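PDB 1RQE: transcarboxylase 5S subunit, which catalyses transfer of the carboxyl group from the biotin of the 1.3S subunit to pyruvate, giving oxaloacetate, with a cobalt ion in its active site. Local coordinates for the oxaloacetate ion site and the interface of chains A and B. Sequence-based numbering; all coordinates share one arbitrary frame. Chains: chain A/B, transcarboxylase 5S subunit.

Contact 1: the oxaloacetate ion site. Residues chain A 33-34, 37, 69, 102, 104, 137, 195, 197, 226, 228. With OAA (oxaloacetate ion), chain C; CO (cobalt (II) ion), chain D.
Product oxaloacetate lies partly occupied in the metal pocket of a DRE-TIM barrel, where protein hides 209 of its 230 Å². Cobalt closes one end of the slot. A:Asp34 OD1, A:His226 NE2, A:His228 NE2 and the ligand carboxylate oxygen O1 bind it near-tetrahedrally; O1 is modelled very close, 1.7 Å from CO. One long wall comes from helix 31-39. A:Arg33, bent at chi2 and chi3, brings NH1 to the keto oxygen O3 at 2.9 Å, the acceptor lying in the guanidinium plane. A:Asp34 CB and A:Leu102 CB lie over the rims of opposite guanidinium faces, and NH1 also donates to A:Gln37 OE1 from above its carbonyl plane; these contacts should hold the group's rotation. The extended A:Gln37 brings its amide NE2 to 3.1 Å from O3, but the N-H points elsewhere; its bond to O4 is weak. A:Leu102 supplies the floor, CD2 reaching to 3.3 Å from C3. Across from A:Gln37, the facing wall is the aliphatic bend of A:Lys195, CD 3.6 Å from C1. This lysine can be carboxylated to bind cobalt, but here its unmodified NZ stands 6.4 Å from CO. At the far end A:Arg104 NE makes a long salt bridge to O4 (3.9 Å), and A:Phe137 presents its ring tip CZ toward O5. The poorly ordered A:Met197 forms a loose lid over O1; the small remainder of surface probably lies on the side of the methylene C2.

Contact 2: the interface of chains A and B. Residues chain A 306-307, 309-310, 312; chain B 254, 290, 294.
The two-fold dimer interface of this TIM-barrel carboxyltransferase meets here as loop against helix: an extended stretch of chain A, residues 306-312, crosses one flank of helix 283-296 of chain B. Two long basic side chains one helical turn apart, B:Arg290 (47 Å² buried) and B:Lys294 (45 Å²), rise from that helix and meet the loop with their tips. B:Lys294 leaves with CG anti to the backbone N and stays extended until chi4, where a turn of 53° directs the ammonium at the loop. Its NZ donates to the hydroxyl OG1 of A:Thr307 at 3.2 Å and, more weakly, to the main-chain O of the poorly ordered A:Lys306, so neighbouring residues of the loop share one cation. A:Thr307 (29 Å²) places OG1 beside its own backbone N, facing the lysine, and the two side chains cross at about a right angle. B:Arg290 also starts anti to its backbone N but kinks at chi2 (-141°) before running out to A:Asp310. OD1 of that carboxylate stands above the guanidinium plane at its NH1/NH2 rim rather than side by side with it, the planes 43° apart; OD1 is 3.6 Å from NH2, a loose salt bridge and no hydrogen bond. Within chain A the same OD1 is gripped from above its carboxylate plane by A:Ser312, through OG at 2.6 Å and the backbone N at 2.9 Å. These bonds should hold the rotation of the acid and would partly offset its charge. Beside the basic pair, A:Val309 lays CG1 alongside CB of B:Ser254, 4.0 Å away. A water joins their main chains, 2.9 Å from A:Val309 N and equally far from B:Ser254 O.

Contact 1: the oxaloacetate ion site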
# COMPACT_ATOMS: atom_id res chain seq x y z
N ARG A 33 -11.73 -14.76 -3.25
CA ARG A 33 -10.88 -15.76 -3.86
C ARG A 33 -9.38 -15.40 -3.90
O ARG A 33 -8.61 -15.91 -3.08
CB ARG A 33 -11.38 -16.10 -5.27
CG ARG A 33 -10.86 -17.41 -5.86
CD ARG A 33 -9.34 -17.43 -6.12
NE ARG A 33 -8.94 -16.45 -7.12
CZ ARG A 33 -7.78 -16.46 -7.77
NH1 ARG A 33 -6.88 -17.42 -7.52
NH2 ARG A 33 -7.51 -15.53 -8.68
N ASP A 34 -8.97 -14.54 -4.81
CA ASP A 34 -7.55 -14.22 -4.92
C ASP A 34 -6.96 -13.51 -3.69
O ASP A 34 -5.83 -13.78 -3.30
CB ASP A 34 -7.29 -13.39 -6.19
CG ASP A 34 -5.88 -13.61 -6.78
OD1 ASP A 34 -5.46 -12.84 -7.68
OD2 ASP A 34 -5.19 -14.57 -6.36
N GLN A 37 -6.09 -15.99 -1.11
CA GLN A 37 -5.13 -16.93 -1.66
C GLN A 37 -3.76 -16.27 -1.60
O GLN A 37 -2.75 -16.92 -1.33
CB GLN A 37 -5.46 -17.27 -3.12
CG GLN A 37 -4.37 -18.11 -3.80
CD GLN A 37 -4.78 -18.66 -5.15
OE1 GLN A 37 -5.94 -19.04 -5.35
NE2 GLN A 37 -3.83 -18.72 -6.08
N GLY A 69 -8.95 -20.90 -9.13
CA GLY A 69 -7.62 -20.65 -8.61
C GLY A 69 -7.24 -21.82 -7.72
O GLY A 69 -7.47 -22.97 -8.09
N LEU A 102 -11.25 -18.28 -11.73
CA LEU A 102 -9.97 -18.34 -12.42
C LEU A 102 -9.79 -19.81 -12.80
O LEU A 102 -9.82 -20.69 -11.92
CB LEU A 102 -8.84 -17.91 -11.50
CG LEU A 102 -7.51 -18.02 -12.23
CD1 LEU A 102 -7.39 -16.84 -13.19
CD2 LEU A 102 -6.36 -18.02 -11.24
N ARG A 104 -7.26 -22.44 -15.05
CA ARG A 104 -6.02 -22.55 -15.84
C ARG A 104 -6.09 -23.46 -17.05
O ARG A 104 -5.49 -24.54 -17.09
CB ARG A 104 -4.82 -22.94 -14.95
CG ARG A 104 -5.12 -23.69 -13.66
CD ARG A 104 -5.81 -22.81 -12.61
NE ARG A 104 -5.18 -22.88 -11.29
CZ ARG A 104 -4.72 -23.99 -10.72
NH1 ARG A 104 -4.80 -25.15 -11.35
NH2 ARG A 104 -4.19 -23.93 -9.50
N PHE A 137 -6.91 -18.96 -18.52
CA PHE A 137 -5.54 -18.53 -18.80
C PHE A 137 -4.63 -19.73 -18.87
O PHE A 137 -4.97 -20.80 -18.38
CB PHE A 137 -5.03 -17.59 -17.69
CG PHE A 137 -4.46 -18.31 -16.48
CD1 PHE A 137 -3.08 -18.36 -16.27
CD2 PHE A 137 -5.30 -18.96 -15.57
CE1 PHE A 137 -2.55 -19.05 -15.16
CE2 PHE A 137 -4.79 -19.65 -14.47
CZ PHE A 137 -3.40 -19.69 -14.26
N LYS A 195 -3.55 -10.10 -16.89
CA LYS A 195 -3.23 -10.56 -15.55
C LYS A 195 -1.78 -10.37 -15.14
O LYS A 195 -0.87 -10.99 -15.70
CB LYS A 195 -3.58 -12.04 -15.43
CG LYS A 195 -3.35 -12.63 -14.05
CD LYS A 195 -3.92 -14.05 -13.96
CE LYS A 195 -3.17 -15.00 -14.86
NZ LYS A 195 -1.73 -15.11 -14.46
N MET A 197 0.08 -11.05 -12.09
CA MET A 197 0.21 -11.72 -10.80
C MET A 197 1.41 -11.25 -9.97
O MET A 197 1.36 -11.23 -8.74
CB MET A 197 0.29 -13.24 -11.02
CG MET A 197 0.50 -14.08 -9.75
SD MET A 197 2.22 -14.15 -9.09
CE MET A 197 1.98 -15.28 -7.69
N HIS A 226 -6.06 -7.07 -13.94
CA HIS A 226 -5.85 -7.72 -12.64
C HIS A 226 -4.41 -7.52 -12.17
O HIS A 226 -3.51 -8.25 -12.58
CB HIS A 226 -6.14 -9.23 -12.77
CG HIS A 226 -5.90 -10.03 -11.52
ND1 HIS A 226 -6.88 -10.25 -10.58
CD2 HIS A 226 -4.82 -10.74 -11.11
CE1 HIS A 226 -6.42 -11.06 -9.64
NE2 HIS A 226 -5.18 -11.37 -9.94
N HIS A 228 -1.64 -7.23 -8.95
CA HIS A 228 -1.38 -7.45 -7.55
C HIS A 228 -0.60 -6.19 -7.13
O HIS A 228 -0.16 -5.40 -7.99
CB HIS A 228 -0.58 -8.75 -7.33
CG HIS A 228 -1.42 -9.99 -7.44
ND1 HIS A 228 -1.56 -10.90 -6.41
CD2 HIS A 228 -2.19 -10.46 -8.45
CE1 HIS A 228 -2.39 -11.86 -6.77
NE2 HIS A 228 -2.79 -11.62 -8.01
O1 OAA C . -3.52 -14.22 -9.60
O2 OAA C . -4.92 -14.76 -11.09
O4 OAA C . -3.79 -19.76 -9.41
O5 OAA C . -2.04 -19.08 -10.42
O3 OAA C . -4.19 -17.07 -8.66
C1 OAA C . -3.91 -15.02 -10.44
C2 OAA C . -3.15 -16.33 -10.69
C3 OAA C . -3.55 -17.38 -9.66
C4 OAA C . -3.11 -18.84 -9.85
CO CO D . -4.12 -12.79 -8.97

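Contact 2: the interface of chains A and B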
# COMPACT_ATOMS: atom_id res chain seq x y z
N LYS A 306 5.18 -11.80 5.37
CA LYS A 306 5.76 -10.76 6.20
C LYS A 306 6.35 -9.59 5.43
O LYS A 306 7.21 -8.88 5.95
CB LYS A 306 6.81 -11.37 7.14
CG LYS A 306 6.19 -12.24 8.23
CD LYS A 306 7.23 -13.02 9.03
CE LYS A 306 7.88 -14.11 8.18
NZ LYS A 306 6.91 -15.15 7.74
N THR A 307 5.89 -9.39 4.20
CA THR A 307 6.39 -8.28 3.39
C THR A 307 5.24 -7.56 2.69
O THR A 307 4.35 -8.21 2.14
CB THR A 307 7.39 -8.74 2.31
OG1 THR A 307 8.38 -9.60 2.90
CG2 THR A 307 8.10 -7.52 1.69
N VAL A 309 5.91 -4.53 0.61
CA VAL A 309 6.38 -3.96 -0.64
C VAL A 309 7.73 -4.51 -1.02
O VAL A 309 8.67 -4.48 -0.23
CB VAL A 309 6.48 -2.43 -0.53
CG1 VAL A 309 6.84 -1.82 -1.87
CG2 VAL A 309 5.17 -1.86 -0.04
N ASP A 310 7.83 -5.01 -2.24
CA ASP A 310 9.08 -5.56 -2.73
C ASP A 310 9.22 -5.24 -4.21
O ASP A 310 8.43 -5.70 -5.02
CB ASP A 310 9.11 -7.06 -2.52
CG ASP A 310 10.47 -7.65 -2.76
OD1 ASP A 310 11.37 -6.89 -3.21
OD2 ASP A 310 10.64 -8.86 -2.52
N SER A 312 12.26 -5.68 -5.72
CA SER A 312 13.40 -6.46 -6.17
C SER A 312 13.17 -7.16 -7.51
O SER A 312 14.08 -7.21 -8.36
CB SER A 312 13.78 -7.48 -5.10
OG SER A 312 12.71 -8.39 -4.89
N SER B 254 10.88 1.27 1.32
CA SER B 254 9.87 0.20 1.33
C SER B 254 9.59 -0.63 2.59
O SER B 254 8.44 -0.93 2.88
CB SER B 254 10.10 -0.74 0.14
OG SER B 254 11.35 -1.38 0.21
N ARG B 290 16.79 -0.51 2.64
CA ARG B 290 15.59 -1.31 2.81
C ARG B 290 15.82 -2.55 3.67
O ARG B 290 15.07 -2.81 4.60
CB ARG B 290 15.06 -1.71 1.44
CG ARG B 290 13.93 -2.65 1.52
CD ARG B 290 14.07 -3.65 0.43
NE ARG B 290 13.14 -4.74 0.66
CZ ARG B 290 13.19 -5.90 0.01
NH1 ARG B 290 14.13 -6.10 -0.91
NH2 ARG B 290 12.29 -6.84 0.29
N LYS B 294 14.39 -3.77 7.29
CA LYS B 294 13.54 -4.95 7.32
C LYS B 294 13.99 -5.85 8.49
O LYS B 294 13.18 -6.53 9.13
CB LYS B 294 13.65 -5.71 6.01
CG LYS B 294 12.76 -6.93 5.95
CD LYS B 294 12.59 -7.45 4.52
CE LYS B 294 11.55 -8.56 4.49
NZ LYS B 294 10.25 -8.16 5.12
O HOH W 1 7.58 -3.68 2.84

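The C-alpha centres of contact 1 and contact 2 are about 22 Å apart, and they share no residue. Contact 1 is built wholly within chain A, from helix 31-39, strand ends such as 99-103, 191-196 and 223-227, and adjoining loops. Contact 2 uses a later loop of that chain, between 3-10 helix 297-303 and helix 313-316, against elements of chain B. No chain B residue takes part in contact 1 as described, and any influence of dimerisation on it is probably indirect. Two-fold symmetry repeats both contacts, so the homodimer holds two active sites and a twin of the loop-helix patch.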